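Local coordinates for protein Baccell_00875 (Bacteroides cellulosilyticus DSM 14838, PDB 5NO8) that probably acts as a polysaccharide lyase that removes the L-rhamnose caps linked to glucuronic acid in complex arabinogalactan proteins, at residues A[455-460]-A[495-499]; A[478-482]-A[514-519]; A[468-472]-A[502-508]. Numbering follows the deposited sequence.

Contact 1 (A[455-460]-A[495-499]); sequences AELYFQ and PVRLG
Residues 455-460 are α-helical, with Phe459 N bonded to Ala455 O at 3.0 Å. Pro495 is the N-cap residue of the helix that includes 496-499. The CA pairs Glu456-Pro495 (5.9 Å) and Phe459-Gly499 (6.2 Å) rise together, so the two segments run in the same general sense. Ala455 points toward the partner, its CB 4.3 Å from Pro495 CG. Glu456 (chi1 t) points sideways; its OE1 lies 3.9 Å from Pro495 CB and its OE2 3.5 Å from Leu498 CD2, and OE2 also hydrogen-bonds a glycerol, probably from the crystallisation liquor. Phe459 (chi1 m) sits between the helices: its CB meets Leu498 CG at 3.6 Å, Pro495 CG is at the ring edge, 4.3 Å from CE2, and Gly499 CA makes a CH-pi contact over one face, 3.6 Å from the ring centroid and 13° off the normal. An ideal CB on Gly499 would lie a tight 3.1 Å from Phe459 CE2, consistent with the missing side chain allowing this approach. Gln460 (m, m) donates an intrasegment hydrogen bond from NE2 to Glu456 OE2 (2.8 Å). Two like-directed helices, one intervening helix apart in sequence, are consistent with an α/α-toroid lyase domain.

Contact 2 (A[478-482]-A[514-519]); sequences LKSMF and DLRNDF
Both segments are α-helical throughout, and their local axes approach to 11.5 Å with N-to-C directions 37° apart (signed crossing +37°). The register sets Lys479 against Leu515 (CA-CA 8.0 Å) and Phe482 against Asp518 (7.8 Å). The contact joins helix 469-485 to helix 509-529; helix 496-505 lies between them in sequence, and its Leu500 and Leu503 also pack on Leu515. Leu478 (m, t) brings CD1 to 3.9 Å from Leu515 CD1 and 4.1 Å from Phe519 CZ. Phe482 (chi1 m) offers its ring edge, with CE2 4.0 Å from Leu515 CD1 and CZ 3.9 Å from Phe519 CE1. Lys479 leaves its helix sideways, and its m, m, m, t side chain carries NZ across to salt bridges with Asp514 OD2 (2.8 Å) and Asp518 OD2 (2.7 Å). Asp514 OD2 also accepts from Tyr475, and Asp518 OD1 is hydrogen-bonded to Tyr487. One ammonium thus bridges carboxylates a turn apart, a salt-bridge network directly beside the apolar Leu-Phe interface.

Contact 3 (A[468-472]-A[502-508]); sequences KQFVT and SLKEAGM
Val471 (chi1 t), pointing toward the other segment, is the apolar centre. Its CG1 lies 3.5 Å from Leu503 CD2, 3.8 Å from Met508 SD and 4.2 Å from Ser502 CB, while its CG2 lies 4.1 Å from Ala506 CB. The CA pairs Val471-Ser502 (6.4 Å) and Lys468-Ala506 (6.2 Å) progress in opposite senses, so the two segments run roughly antiparallel. This packs the successive helices 469-485 and 496-505 as an α-hairpin, consistent with an α/α domain. Leu503 (m, t) reaches the valine from a sideways CB and also packs on helix 509-529. Beyond the centre, Met508 (m, t, t) extends back across the interface, with CE 3.6 Å from Lys468 O and 3.3 Å from Thr472 OG1. The turn that places it is a Schellman motif: Gly507, at phi 75°, supplies the positive phi, Met508 N bonds to Leu503 O at 3.0 Å and Gly507 N to Lys504 O at 3.1 Å. Met508 then N-caps the next helix. At the exposed margin Lys468, extended after chi1 (m, t, t, t), lays CG 4.0 Å from Ala506 CB and ends with a weak hydrogen bond from NZ to Ala506 O at 3.2 Å. The chemistry is therefore chiefly van der Waals contact around a β-branched residue; the sole hydrogen bond between the segments is weak and peripheral.

In the fold
Along the chain the six segments alternate: 455-460, 468-472, 478-482, then 495-499, 502-508 and 514-519, so all three contacts cross. They link four consecutive helices, 448-465, 469-485, 496-505 and 509-529. Contacts 1 and 2 each join alternate helices, whereas contact 3 joins two neighbours; contacts 1 and 3 share helix 496-505, contacts 2 and 3 share 469-485. Centres lie about 12 Å (1-2), 10 Å (1-3) and 14 Å (2-3) apart, and side chains bridge them: Phe459 CE2 to Leu478 CD1 at 3.8 Å, Leu515 CD2 to Leu503 CD1 at 3.5 Å. The result is a continuous packed region, buried in contacts 1 and 2, surfacing at contact 3, consistent with successive α-hairpins of a toroid.

Contact 1 (A[455-460]-A[495-499])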
loop_
_atom_site.group_PDB
_atom_site.type_symbol
_atom_site.label_atom_id
_atom_site.label_comp_id
_atom_site.label_asym_id
_atom_site.label_seq_id
_atom_site.Cartn_x
_atom_site.Cartn_y
_atom_site.Cartn_z
ATOM N N ALA A 455 17.115 -7.624 18.090
ATOM C CA ALA A 455 17.682 -8.960 17.959
ATOM C C ALA A 455 18.232 -9.234 16.572
ATOM O O ALA A 455 19.316 -9.810 16.417
ATOM C CB ALA A 455 16.650 -10.005 18.292
ATOM N N GLU A 456 17.483 -8.826 15.555
ATOM C CA GLU A 456 17.966 -8.943 14.190
ATOM C C GLU A 456 19.292 -8.232 14.079
ATOM O O GLU A 456 20.237 -8.816 13.573
ATOM C CB GLU A 456 16.973 -8.355 13.178
ATOM C CG GLU A 456 17.546 -8.210 11.768
ATOM C CD GLU A 456 16.960 -9.112 10.703
ATOM O OE1 GLU A 456 15.830 -9.647 10.850
ATOM O OE2 GLU A 456 17.643 -9.260 9.652
ATOM N N LEU A 457 19.376 -7.000 14.558
ATOM C CA LEU A 457 20.629 -6.253 14.475
ATOM C C LEU A 457 21.776 -7.060 15.084
ATOM O O LEU A 457 22.842 -7.218 14.465
ATOM C CB LEU A 457 20.541 -4.877 15.118
ATOM C CG LEU A 457 21.858 -4.100 15.181
ATOM C CD1 LEU A 457 22.327 -3.660 13.792
ATOM C CD2 LEU A 457 21.791 -2.908 16.091
ATOM N N TYR A 458 21.553 -7.592 16.287
ATOM C CA TYR A 458 22.634 -8.311 16.977
ATOM C C TYR A 458 23.068 -9.557 16.231
ATOM O O TYR A 458 24.270 -9.769 16.054
ATOM C CB TYR A 458 22.256 -8.630 18.449
ATOM C CG TYR A 458 22.070 -7.451 19.374
ATOM C CD1 TYR A 458 22.691 -6.235 19.167
ATOM C CD2 TYR A 458 21.282 -7.580 20.526
ATOM C CE1 TYR A 458 22.519 -5.173 20.044
ATOM C CE2 TYR A 458 21.114 -6.537 21.408
ATOM C CZ TYR A 458 21.724 -5.344 21.178
ATOM O OH TYR A 458 21.551 -4.303 22.047
ATOM N N PHE A 459 22.136 -10.367 15.740
ATOM C CA PHE A 459 22.511 -11.545 14.984
ATOM C C PHE A 459 23.267 -11.175 13.691
ATOM O O PHE A 459 24.240 -11.844 13.331
ATOM C CB PHE A 459 21.317 -12.416 14.648
ATOM C CG PHE A 459 20.634 -13.044 15.846
ATOM C CD1 PHE A 459 21.347 -13.803 16.771
ATOM C CD2 PHE A 459 19.253 -12.924 16.010
ATOM C CE1 PHE A 459 20.694 -14.408 17.845
ATOM C CE2 PHE A 459 18.601 -13.507 17.082
ATOM C CZ PHE A 459 19.323 -14.265 17.996
ATOM N N GLN A 460 22.855 -10.092 13.039
ATOM C CA GLN A 460 23.583 -9.608 11.851
ATOM C C GLN A 460 25.003 -9.149 12.223
ATOM O O GLN A 460 25.957 -9.400 11.476
ATOM C CB GLN A 460 22.825 -8.454 11.190
ATOM C CG GLN A 460 21.443 -8.812 10.660
ATOM C CD GLN A 460 21.461 -9.609 9.379
ATOM O OE1 GLN A 460 22.515 -10.047 8.910
ATOM N NE2 GLN A 460 20.269 -9.834 8.813
ATOM N N PRO A 495 13.202 -12.858 13.713
ATOM C CA PRO A 495 14.357 -13.407 12.987
ATOM C C PRO A 495 14.598 -14.922 13.205
ATOM O O PRO A 495 15.601 -15.319 13.813
ATOM C CB PRO A 495 15.516 -12.550 13.508
ATOM C CG PRO A 495 15.115 -12.210 14.899
ATOM C CD PRO A 495 13.627 -12.036 14.867
ATOM N N VAL A 496 13.694 -15.749 12.692
ATOM C CA VAL A 496 13.732 -17.196 12.923
ATOM C C VAL A 496 14.964 -17.871 12.301
ATOM O O VAL A 496 15.767 -18.489 12.994
ATOM C CB VAL A 496 12.436 -17.877 12.427
ATOM C CG1 VAL A 496 12.509 -19.396 12.517
ATOM C CG2 VAL A 496 11.232 -17.356 13.198
ATOM N N ARG A 497 15.097 -17.764 10.985
ATOM C CA ARG A 497 16.223 -18.364 10.284
ATOM C C ARG A 497 17.546 -17.756 10.712
ATOM O O ARG A 497 18.527 -18.486 10.916
ATOM C CB ARG A 497 16.091 -18.209 8.779
ATOM C CG ARG A 497 14.894 -18.902 8.195
ATOM C CD ARG A 497 15.120 -19.231 6.732
ATOM N NE ARG A 497 15.919 -20.445 6.579
ATOM C CZ ARG A 497 16.278 -20.977 5.413
ATOM N NH1 ARG A 497 15.949 -20.400 4.259
ATOM N NH2 ARG A 497 16.993 -22.092 5.404
ATOM N N LEU A 498 17.564 -16.432 10.840
ATOM C CA LEU A 498 18.781 -15.707 11.191
ATOM C C LEU A 498 19.243 -16.081 12.612
ATOM O O LEU A 498 20.410 -16.387 12.831
ATOM C CB LEU A 498 18.535 -14.211 11.107
ATOM C CG LEU A 498 19.652 -13.285 11.564
ATOM C CD1 LEU A 498 20.925 -13.484 10.751
ATOM C CD2 LEU A 498 19.167 -11.858 11.483
ATOM N N GLY A 499 18.326 -16.033 13.565
ATOM C CA GLY A 499 18.648 -16.353 14.954
ATOM C C GLY A 499 19.138 -17.786 15.126
ATOM O O GLY A 499 20.188 -18.017 15.741
#

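Contact 2 (A[478-482]-A[514-519])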
loop_
_atom_site.group_PDB
_atom_site.type_symbol
_atom_site.label_atom_id
_atom_site.label_comp_id
_atom_site.label_asym_id
_atom_site.label_seq_id
_atom_site.Cartn_x
_atom_site.Cartn_y
_atom_site.Cartn_z
ATOM N N LEU A 478 15.543 -11.810 22.558
ATOM C CA LEU A 478 14.368 -12.578 22.201
ATOM C C LEU A 478 13.722 -13.239 23.431
ATOM O O LEU A 478 12.490 -13.303 23.524
ATOM C CB LEU A 478 14.676 -13.620 21.135
ATOM C CG LEU A 478 14.994 -13.074 19.733
ATOM C CD1 LEU A 478 15.336 -14.233 18.818
ATOM C CD2 LEU A 478 13.816 -12.260 19.193
ATOM N N LYS A 479 14.544 -13.700 24.373
ATOM C CA LYS A 479 14.007 -14.295 25.614
ATOM C C LYS A 479 13.270 -13.279 26.481
ATOM O O LYS A 479 12.221 -13.583 27.026
ATOM C CB LYS A 479 15.133 -14.949 26.420
ATOM C CG LYS A 479 15.768 -16.156 25.748
ATOM C CD LYS A 479 14.829 -17.299 25.403
ATOM C CE LYS A 479 14.060 -17.828 26.626
ATOM N NZ LYS A 479 13.610 -19.234 26.423
ATOM N N SER A 480 13.841 -12.083 26.604
ATOM C CA SER A 480 13.231 -10.971 27.311
ATOM C C SER A 480 11.894 -10.628 26.681
ATOM O O SER A 480 10.926 -10.328 27.392
ATOM C CB SER A 480 14.150 -9.754 27.291
ATOM O OG SER A 480 13.588 -8.636 27.954
ATOM N N MET A 481 11.835 -10.675 25.347
ATOM C CA MET A 481 10.583 -10.436 24.652
ATOM C C MET A 481 9.541 -11.520 24.973
ATOM O O MET A 481 8.441 -11.184 25.393
ATOM C CB MET A 481 10.803 -10.297 23.144
ATOM C CG MET A 481 9.582 -9.708 22.436
ATOM S SD MET A 481 8.360 -10.976 22.093
ATOM C CE MET A 481 7.175 -10.063 21.089
ATOM N N PHE A 482 9.877 -12.798 24.813
ATOM C CA PHE A 482 8.938 -13.885 25.128
ATOM C C PHE A 482 8.504 -13.901 26.616
ATOM O O PHE A 482 7.345 -14.182 26.913
ATOM C CB PHE A 482 9.521 -15.256 24.777
ATOM C CG PHE A 482 9.789 -15.455 23.310
ATOM C CD1 PHE A 482 8.811 -15.172 22.356
ATOM C CD2 PHE A 482 11.013 -15.953 22.877
ATOM C CE1 PHE A 482 9.053 -15.370 21.003
ATOM C CE2 PHE A 482 11.260 -16.147 21.525
ATOM C CZ PHE A 482 10.283 -15.851 20.590
ATOM N N ASP A 514 16.552 -24.320 22.790
ATOM C CA ASP A 514 15.631 -23.503 23.593
ATOM C C ASP A 514 14.860 -22.452 22.772
ATOM O O ASP A 514 13.638 -22.289 22.918
ATOM C CB ASP A 514 16.400 -22.779 24.694
ATOM C CG ASP A 514 15.500 -21.980 25.600
ATOM O OD1 ASP A 514 14.445 -22.502 26.003
ATOM O OD2 ASP A 514 15.849 -20.833 25.931
ATOM N N LEU A 515 15.592 -21.727 21.938
ATOM C CA LEU A 515 14.968 -20.751 21.038
ATOM C C LEU A 515 14.064 -21.440 20.030
ATOM O O LEU A 515 12.961 -20.971 19.782
ATOM C CB LEU A 515 16.022 -19.913 20.316
ATOM C CG LEU A 515 15.466 -18.721 19.521
ATOM C CD1 LEU A 515 14.745 -17.740 20.427
ATOM C CD2 LEU A 515 16.597 -18.031 18.758
ATOM N N ARG A 516 14.515 -22.555 19.475
ATOM C CA ARG A 516 13.705 -23.339 18.565
ATOM C C ARG A 516 12.373 -23.764 19.208
ATOM O O ARG A 516 11.311 -23.689 18.572
ATOM C CB ARG A 516 14.504 -24.536 18.051
ATOM C CG ARG A 516 13.747 -25.460 17.112
ATOM C CD ARG A 516 14.708 -26.369 16.385
ATOM N NE ARG A 516 14.014 -27.432 15.663
ATOM C CZ ARG A 516 14.448 -28.025 14.550
ATOM N NH1 ARG A 516 15.603 -27.681 13.976
ATOM N NH2 ARG A 516 13.712 -28.986 13.992
ATOM N N ASN A 517 12.428 -24.178 20.475
ATOM C CA ASN A 517 11.217 -24.524 21.218
ATOM C C ASN A 517 10.306 -23.311 21.425
ATOM O O ASN A 517 9.083 -23.445 21.349
ATOM C CB ASN A 517 11.557 -25.152 22.593
ATOM C CG ASN A 517 12.180 -26.538 22.496
ATOM O OD1 ASN A 517 12.818 -26.980 23.454
ATOM N ND2 ASN A 517 12.005 -27.232 21.367
ATOM N N ASP A 518 10.891 -22.149 21.701
ATOM C CA ASP A 518 10.120 -20.896 21.801
ATOM C C ASP A 518 9.410 -20.563 20.479
ATOM O O ASP A 518 8.223 -20.208 20.478
ATOM C CB ASP A 518 10.997 -19.712 22.215
ATOM C CG ASP A 518 11.384 -19.731 23.693
ATOM O OD1 ASP A 518 10.767 -20.464 24.492
ATOM O OD2 ASP A 518 12.306 -18.974 24.061
ATOM N N PHE A 519 10.124 -20.693 19.369
ATOM C CA PHE A 519 9.507 -20.463 18.062
ATOM C C PHE A 519 8.402 -21.480 17.772
ATOM O O PHE A 519 7.360 -21.118 17.219
ATOM C CB PHE A 519 10.534 -20.477 16.919
ATOM C CG PHE A 519 11.506 -19.326 16.932
ATOM C CD1 PHE A 519 11.155 -18.061 17.381
ATOM C CD2 PHE A 519 12.798 -19.515 16.446
ATOM C CE1 PHE A 519 12.071 -17.013 17.371
ATOM C CE2 PHE A 519 13.703 -18.472 16.417
ATOM C CZ PHE A 519 13.342 -17.223 16.879
#

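Contact 3 (A[468-472]-A[502-508])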
loop_
_atom_site.group_PDB
_atom_site.type_symbol
_atom_site.label_atom_id
_atom_site.label_comp_id
_atom_site.label_asym_id
_atom_site.label_seq_id
_atom_site.Cartn_x
_atom_site.Cartn_y
_atom_site.Cartn_z
ATOM N N LYS A 468 30.925 -13.762 19.254
ATOM C CA LYS A 468 29.820 -14.585 19.767
ATOM C C LYS A 468 28.910 -13.892 20.783
ATOM O O LYS A 468 27.763 -14.313 20.946
ATOM C CB LYS A 468 30.326 -15.920 20.333
ATOM C CG LYS A 468 30.805 -16.891 19.266
ATOM C CD LYS A 468 31.348 -18.170 19.893
ATOM C CE LYS A 468 31.864 -19.102 18.822
ATOM N NZ LYS A 468 32.241 -20.414 19.397
ATOM N N GLN A 469 29.383 -12.832 21.428
ATOM C CA GLN A 469 28.560 -12.061 22.362
ATOM C C GLN A 469 27.317 -11.438 21.689
ATOM O O GLN A 469 26.279 -11.312 22.310
ATOM C CB GLN A 469 29.384 -10.963 23.057
ATOM C CG GLN A 469 28.658 -10.164 24.146
ATOM C CD GLN A 469 28.208 -11.030 25.327
ATOM O OE1 GLN A 469 28.973 -11.860 25.819
ATOM N NE2 GLN A 469 26.964 -10.830 25.789
ATOM N N PHE A 470 27.429 -11.056 20.419
ATOM C CA PHE A 470 26.245 -10.612 19.665
ATOM C C PHE A 470 25.130 -11.660 19.558
ATOM O O PHE A 470 23.947 -11.323 19.596
ATOM C CB PHE A 470 26.658 -10.138 18.263
ATOM C CG PHE A 470 27.309 -8.805 18.256
ATOM C CD1 PHE A 470 26.606 -7.688 18.628
ATOM C CD2 PHE A 470 28.631 -8.657 17.853
ATOM C CE1 PHE A 470 27.185 -6.443 18.623
ATOM C CE2 PHE A 470 29.216 -7.411 17.853
ATOM C CZ PHE A 470 28.491 -6.303 18.244
ATOM N N VAL A 471 25.499 -12.920 19.421
ATOM C CA VAL A 471 24.549 -13.992 19.313
ATOM C C VAL A 471 23.862 -14.181 20.678
ATOM O O VAL A 471 22.648 -14.428 20.751
ATOM C CB VAL A 471 25.220 -15.296 18.874
ATOM C CG1 VAL A 471 24.204 -16.413 18.717
ATOM C CG2 VAL A 471 25.998 -15.091 17.566
ATOM N N THR A 472 24.652 -14.082 21.749
ATOM C CA THR A 472 24.099 -14.116 23.111
ATOM C C THR A 472 23.093 -12.979 23.323
ATOM O O THR A 472 21.984 -13.222 23.794
ATOM C CB THR A 472 25.231 -14.082 24.173
ATOM O OG1 THR A 472 26.010 -15.272 24.036
ATOM C CG2 THR A 472 24.682 -13.966 25.599
ATOM N N SER A 502 22.540 -18.341 13.445
ATOM C CA SER A 502 23.595 -17.709 14.224
ATOM C C SER A 502 23.978 -18.567 15.462
ATOM O O SER A 502 25.163 -18.726 15.776
ATOM C CB SER A 502 23.158 -16.313 14.647
ATOM O OG SER A 502 22.898 -15.528 13.493
ATOM N N LEU A 503 22.965 -19.106 16.136
ATOM C CA LEU A 503 23.178 -20.068 17.231
ATOM C C LEU A 503 23.864 -21.358 16.779
ATOM O O LEU A 503 24.765 -21.816 17.462
ATOM C CB LEU A 503 21.857 -20.376 17.941
ATOM C CG LEU A 503 21.302 -19.201 18.747
ATOM C CD1 LEU A 503 19.840 -19.410 19.118
ATOM C CD2 LEU A 503 22.114 -18.909 20.004
ATOM N N LYS A 504 23.457 -21.931 15.645
ATOM C CA LYS A 504 24.125 -23.115 15.087
ATOM C C LYS A 504 25.594 -22.814 14.772
ATOM O O LYS A 504 26.475 -23.567 15.202
ATOM C CB LYS A 504 23.402 -23.662 13.847
ATOM N N GLU A 505 25.852 -21.686 14.097
ATOM C CA GLU A 505 27.218 -21.282 13.710
ATOM C C GLU A 505 28.112 -20.935 14.895
ATOM O O GLU A 505 29.312 -21.187 14.855
ATOM C CB GLU A 505 27.199 -20.081 12.749
ATOM C CG GLU A 505 26.717 -20.417 11.346
ATOM C CD GLU A 505 26.486 -19.189 10.445
ATOM O OE1 GLU A 505 26.541 -18.018 10.915
ATOM O OE2 GLU A 505 26.233 -19.415 9.236
ATOM N N ALA A 506 27.535 -20.333 15.929
ATOM C CA ALA A 506 28.273 -20.011 17.134
ATOM C C ALA A 506 28.470 -21.234 18.043
ATOM O O ALA A 506 29.138 -21.120 19.065
ATOM C CB ALA A 506 27.587 -18.898 17.902
ATOM N N GLY A 507 27.872 -22.374 17.691
ATOM C CA GLY A 507 28.007 -23.602 18.470
ATOM C C GLY A 507 27.212 -23.624 19.764
ATOM O O GLY A 507 27.452 -24.485 20.602
ATOM N N MET A 508 26.255 -22.709 19.928
ATOM C CA MET A 508 25.496 -22.580 21.180
ATOM C C MET A 508 24.286 -23.511 21.136
ATOM O O MET A 508 23.155 -23.086 20.857
ATOM C CB MET A 508 25.077 -21.131 21.393
ATOM C CG MET A 508 26.241 -20.207 21.646
ATOM S SD MET A 508 25.728 -18.491 21.491
ATOM C CE MET A 508 27.182 -17.631 22.097
#